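Local atomic coordinates of mutual gliding-motility protein MglA (Myxococcus xanthus DK 1622, PDB entry 6H17), a protein that binds and hydrolyses GTP as an intracellular switch that sets the direction and speed of gliding, coordinating adventurous and social motility. Residues F56-P61 and L76-G81. Residues are numbered along the deposited sequence; the frame is centred on the assembly and turned at random.
Sequences FFDFLP and LYTVPG. With GSP (5'-guanosine-diphosphate-monothiophosphate), chain C.
D58 and T78 meet on the buried side of two antiparallel strands, where the hydroxyl OG1 of T78 gives its proton to OD2 of D58 at 2.6 Å. The hydroxyl comes in on the anti side of that oxygen, 34° out of the carboxylate plane, while CG2 of T78 lies 3.4 Å from the same OD2. The T78 torsion (chi1 69°) sets OG1 between its own backbone N and carbonyl carbon, facing D58. OD2 is also hydrogen-bonded to the hydroxyl of T26, of the P-loop, so two hydroxyls grip it, and the nearest atom of the D58 side chain is about 4 Å from the bound magnesium ion. Further along, L60 and L76 form a hydrogen-bonded pair; T78 N also reaches D58 O at 3.2 Å. These are the two strands of the interswitch hairpin of small GTPases, and 76-81 runs on from its strand into the start of switch 2, where G81 N donates to O3G of the GTPγS gamma-phosphate at 2.8 Å. T78 O, 3.3 Å from CB of F57, is buried with no hydrogen-bonding partner in the model. The face carrying F57, F59 and Y77 is partly exposed. F59, its CG anti to the backbone N (chi1 174°), lies alongside Y77 and turns a ring edge onto the tyrosine's face, F59 CD1 3.4 Å from Y77 CZ, with planes at 72°. F57 approaches more loosely, edge to edge, F57 CE1 lying 4.0 Å from Y77 CD1, and I92 of helix 86-93 touches the side chains of both F57 and Y77.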
ATOM      1  N   PHE A  56      -5.654   0.057 -15.082  1.00 16.82           N
ATOM      2  CA  PHE A  56      -4.252   0.252 -14.761  1.00 16.69           C
ATOM      3  C   PHE A  56      -3.978   0.053 -13.281  1.00 17.32           C
ATOM      4  O   PHE A  56      -4.748   0.498 -12.418  1.00 18.37           O
ATOM      5  CB  PHE A  56      -3.794   1.673 -15.093  1.00 17.27           C
ATOM      6  CG  PHE A  56      -3.813   2.001 -16.546  1.00 17.43           C
ATOM      7  CD1 PHE A  56      -2.876   1.450 -17.416  1.00 18.24           C
ATOM      8  CD2 PHE A  56      -4.747   2.887 -17.055  1.00 20.31           C
ATOM      9  CE1 PHE A  56      -2.895   1.766 -18.762  1.00 19.70           C
ATOM     10  CE2 PHE A  56      -4.766   3.209 -18.402  1.00 23.34           C
ATOM     11  CZ  PHE A  56      -3.842   2.640 -19.257  1.00 22.15           C
ATOM     12  N   PHE A  57      -2.853  -0.569 -12.989  1.00 16.50           N
ATOM     13  CA  PHE A  57      -2.263  -0.485 -11.659  1.00 14.79           C
ATOM     14  C   PHE A  57      -0.762  -0.268 -11.822  1.00 15.13           C
ATOM     15  O   PHE A  57      -0.210  -0.342 -12.923  1.00 16.74           O
ATOM     16  CB  PHE A  57      -2.584  -1.708 -10.812  1.00 18.55           C
ATOM     17  CG  PHE A  57      -2.017  -2.984 -11.343  1.00 17.33           C
ATOM     18  CD1 PHE A  57      -0.811  -3.448 -10.886  1.00 16.87           C
ATOM     19  CD2 PHE A  57      -2.691  -3.707 -12.312  1.00 18.99           C
ATOM     20  CE1 PHE A  57      -0.289  -4.628 -11.361  1.00 20.40           C
ATOM     21  CE2 PHE A  57      -2.181  -4.882 -12.790  1.00 19.58           C
ATOM     22  CZ  PHE A  57      -0.986  -5.351 -12.325  1.00 18.83           C
ATOM     23  N   ASP A  58      -0.101   0.023 -10.717  1.00 13.51           N
ATOM     24  CA  ASP A  58       1.254   0.547 -10.748  1.00 12.26           C
ATOM     25  C   ASP A  58       2.226  -0.409 -10.089  1.00 12.10           C
ATOM     26  O   ASP A  58       1.862  -1.190  -9.215  1.00 13.24           O
ATOM     27  CB  ASP A  58       1.321   1.869  -9.972  1.00 13.74           C
ATOM     28  CG  ASP A  58       0.257   2.822 -10.391  1.00 15.69           C
ATOM     29  OD1 ASP A  58       0.362   3.370 -11.510  1.00 16.62           O
ATOM     30  OD2 ASP A  58      -0.731   3.003  -9.626  1.00 14.52           O
ATOM     31  N   PHE A  59       3.490  -0.296 -10.513  1.00 12.42           N
ATOM     32  CA  PHE A  59       4.620  -1.052  -9.987  1.00 13.11           C
ATOM     33  C   PHE A  59       5.822  -0.130  -9.848  1.00 12.40           C
ATOM     34  O   PHE A  59       6.151   0.618 -10.774  1.00 12.85           O
ATOM     35  CB  PHE A  59       4.968  -2.211 -10.941  1.00 14.28           C
ATOM     36  CG  PHE A  59       6.226  -2.969 -10.563  1.00 14.73           C
ATOM     37  CD1 PHE A  59       6.173  -4.002  -9.647  1.00 16.16           C
ATOM     38  CD2 PHE A  59       7.463  -2.648 -11.115  1.00 15.83           C
ATOM     39  CE1 PHE A  59       7.332  -4.710  -9.299  1.00 18.33           C
ATOM     40  CE2 PHE A  59       8.623  -3.356 -10.764  1.00 18.72           C
ATOM     41  CZ  PHE A  59       8.551  -4.375  -9.867  1.00 20.25           C
ATOM     42  N   LEU A  60       6.479  -0.198  -8.685  1.00 11.87           N
ATOM     43  CA  LEU A  60       7.646   0.645  -8.430  1.00 12.98           C
ATOM     44  C   LEU A  60       8.623  -0.085  -7.516  1.00 13.75           C
ATOM     45  O   LEU A  60       8.292  -0.363  -6.355  1.00 12.73           O
ATOM     46  CB  LEU A  60       7.231   1.949  -7.750  1.00 13.03           C
ATOM     47  CG  LEU A  60       8.353   2.852  -7.223  1.00 14.18           C
ATOM     48  CD1 LEU A  60       9.307   3.255  -8.330  1.00 16.03           C
ATOM     49  CD2 LEU A  60       7.751   4.100  -6.589  1.00 15.32           C
ATOM     50  N   PRO A  61       9.826  -0.422  -8.000  1.00 13.50           N
ATOM     51  CA  PRO A  61      10.831  -1.042  -7.126  1.00 13.85           C
ATOM     52  C   PRO A  61      11.716  -0.015  -6.446  1.00 15.00           C
ATOM     53  O   PRO A  61      12.095   0.997  -7.038  1.00 16.38           O
ATOM     54  CB  PRO A  61      11.644  -1.900  -8.102  1.00 17.30           C
ATOM     55  CG  PRO A  61      11.501  -1.268  -9.417  1.00 18.80           C
ATOM     56  CD  PRO A  61      10.251  -0.404  -9.412  1.00 14.71           C
ATOM     57  N   LEU A  76       6.607  -2.063  -4.794  1.00 13.36           N
ATOM     58  CA  LEU A  76       5.338  -1.437  -4.462  1.00 12.14           C
ATOM     59  C   LEU A  76       4.356  -1.616  -5.604  1.00 11.84           C
ATOM     60  O   LEU A  76       4.699  -1.401  -6.777  1.00 13.06           O
ATOM     61  CB  LEU A  76       5.517   0.056  -4.229  1.00 12.42           C
ATOM     62  CG  LEU A  76       6.102   0.488  -2.886  1.00 19.12           C
ATOM     63  CD1 LEU A  76       7.323  -0.256  -2.468  1.00 24.68           C
ATOM     64  CD2 LEU A  76       6.350   2.016  -2.885  1.00 16.66           C
ATOM     65  N   TYR A  77       3.123  -2.009  -5.253  1.00 11.99           N
ATOM     66  CA  TYR A  77       2.027  -2.167  -6.190  1.00 11.20           C
ATOM     67  C   TYR A  77       0.836  -1.358  -5.709  1.00 12.25           C
ATOM     68  O   TYR A  77       0.624  -1.214  -4.501  1.00 13.20           O
ATOM     69  CB  TYR A  77       1.556  -3.629  -6.259  1.00 13.19           C
ATOM     70  CG  TYR A  77       2.501  -4.601  -6.951  1.00 13.34           C
ATOM     71  CD1 TYR A  77       2.233  -5.020  -8.238  1.00 17.87           C
ATOM     72  CD2 TYR A  77       3.638  -5.092  -6.326  1.00 14.72           C
ATOM     73  CE1 TYR A  77       3.064  -5.916  -8.886  1.00 22.18           C
ATOM     74  CE2 TYR A  77       4.492  -6.000  -6.984  1.00 15.18           C
ATOM     75  CZ  TYR A  77       4.173  -6.386  -8.252  1.00 18.41           C
ATOM     76  OH  TYR A  77       5.000  -7.261  -8.933  1.00 22.21           O
ATOM     77  N   THR A  78       0.055  -0.856  -6.647  1.00 11.20           N
ATOM     78  CA  THR A  78      -1.313  -0.450  -6.335  1.00 11.76           C
ATOM     79  C   THR A  78      -2.273  -1.456  -6.943  1.00 11.63           C
ATOM     80  O   THR A  78      -1.870  -2.379  -7.657  1.00 13.13           O
ATOM     81  CB  THR A  78      -1.627   0.952  -6.858  1.00 11.61           C
ATOM     82  OG1 THR A  78      -1.665   0.937  -8.290  1.00 12.46           O
ATOM     83  CG2 THR A  78      -0.623   1.963  -6.363  1.00 11.33           C
ATOM     84  N   VAL A  79      -3.555  -1.279  -6.631  1.00 11.41           N
ATOM     85  CA  VAL A  79      -4.615  -2.107  -7.190  1.00 12.95           C
ATOM     86  C   VAL A  79      -5.658  -1.192  -7.810  1.00 13.36           C
ATOM     87  O   VAL A  79      -5.715   0.007  -7.484  1.00 13.91           O
ATOM     88  CB  VAL A  79      -5.285  -2.999  -6.118  1.00 12.37           C
ATOM     89  CG1 VAL A  79      -4.250  -3.842  -5.386  1.00 14.26           C
ATOM     90  CG2 VAL A  79      -6.108  -2.180  -5.142  1.00 14.65           C
ATOM     91  N   PRO A  80      -6.539  -1.730  -8.654  1.00 13.10           N
ATOM     92  CA  PRO A  80      -7.713  -0.956  -9.082  1.00 12.64           C
ATOM     93  C   PRO A  80      -8.766  -1.024  -7.993  1.00 12.91           C
ATOM     94  O   PRO A  80      -9.253  -2.106  -7.650  1.00 14.26           O
ATOM     95  CB  PRO A  80      -8.158  -1.650 -10.373  1.00 14.32           C
ATOM     96  CG  PRO A  80      -7.495  -2.971 -10.367  1.00 28.08           C
ATOM     97  CD  PRO A  80      -6.389  -2.999  -9.389  1.00 15.20           C
ATOM     98  N   GLY A  81      -9.091   0.119  -7.412  1.00 12.92           N
ATOM     99  CA  GLY A  81      -9.949   0.162  -6.250  1.00 13.09           C
ATOM    100  C   GLY A  81     -11.425   0.178  -6.492  1.00 12.88           C
ATOM    101  O   GLY A  81     -12.203  -0.063  -5.560  1.00 14.26           O
TER
HETATM  102  PG  GSP C 302      -7.876   3.766  -8.771  1.00 12.13           P
HETATM  103  O3B GSP C 302      -7.524   5.174  -7.975  1.00 11.42           O
HETATM  104  S1G GSP C 302      -9.481   4.087  -9.686  1.00 14.65           S
HETATM  105  O2G GSP C 302      -6.644   3.475  -9.653  1.00 14.69           O
HETATM  106  O3G GSP C 302      -7.989   2.703  -7.674  1.00 13.52           O
HETATM  107  PB  GSP C 302      -6.248   5.646  -7.163  1.00 11.11           P
HETATM  108  O1B GSP C 302      -6.395   5.306  -5.727  1.00 10.39           O
HETATM  109  O2B GSP C 302      -5.004   5.181  -7.820  1.00 11.13           O
HETATM  110  PA  GSP C 302      -5.372   8.315  -7.865  1.00 12.17           P
HETATM  111  O1A GSP C 302      -4.129   8.281  -7.111  1.00 12.44           O
HETATM  112  O2A GSP C 302      -5.300   8.193  -9.325  1.00 14.33           O
HETATM  113  O3A GSP C 302      -6.400   7.245  -7.292  1.00 11.27           O
HETATM  114  O5' GSP C 302      -6.113   9.661  -7.431  1.00 12.22           O
HETATM  115  C5' GSP C 302      -7.401   9.968  -7.942  1.00 13.11           C
HETATM  116  C4' GSP C 302      -7.618  11.476  -7.957  1.00 14.77           C
HETATM  117  O4' GSP C 302      -7.557  11.984  -6.610  1.00 14.17           O
HETATM  118  C3' GSP C 302      -6.548  12.197  -8.736  1.00 14.90           C
HETATM  119  O3' GSP C 302      -7.128  13.277  -9.448  1.00 23.55           O
HETATM  120  C2' GSP C 302      -5.580  12.742  -7.688  1.00 15.24           C
HETATM  121  O2' GSP C 302      -4.875  13.891  -8.055  1.00 16.83           O
HETATM  122  C1' GSP C 302      -6.566  12.996  -6.539  1.00 12.82           C
HETATM  123  N9  GSP C 302      -5.960  12.987  -5.214  1.00 12.11           N
HETATM  124  C8  GSP C 302      -5.174  12.000  -4.706  1.00 11.63           C
HETATM  125  N7  GSP C 302      -4.788  12.327  -3.456  1.00 11.28           N
HETATM  126  C5  GSP C 302      -5.345  13.547  -3.173  1.00 10.46           C
HETATM  127  C6  GSP C 302      -5.283  14.378  -2.056  1.00 11.70           C
HETATM  128  O6  GSP C 302      -4.659  14.126  -0.998  1.00 11.84           O
HETATM  129  N1  GSP C 302      -5.964  15.552  -2.148  1.00 10.71           N
HETATM  130  C2  GSP C 302      -6.692  15.908  -3.254  1.00 11.78           C
HETATM  131  N2  GSP C 302      -7.338  17.061  -3.251  1.00 12.55           N
HETATM  132  N3  GSP C 302      -6.760  15.121  -4.352  1.00 11.81           N
HETATM  133  C4  GSP C 302      -6.076  13.965  -4.275  1.00 11.48           C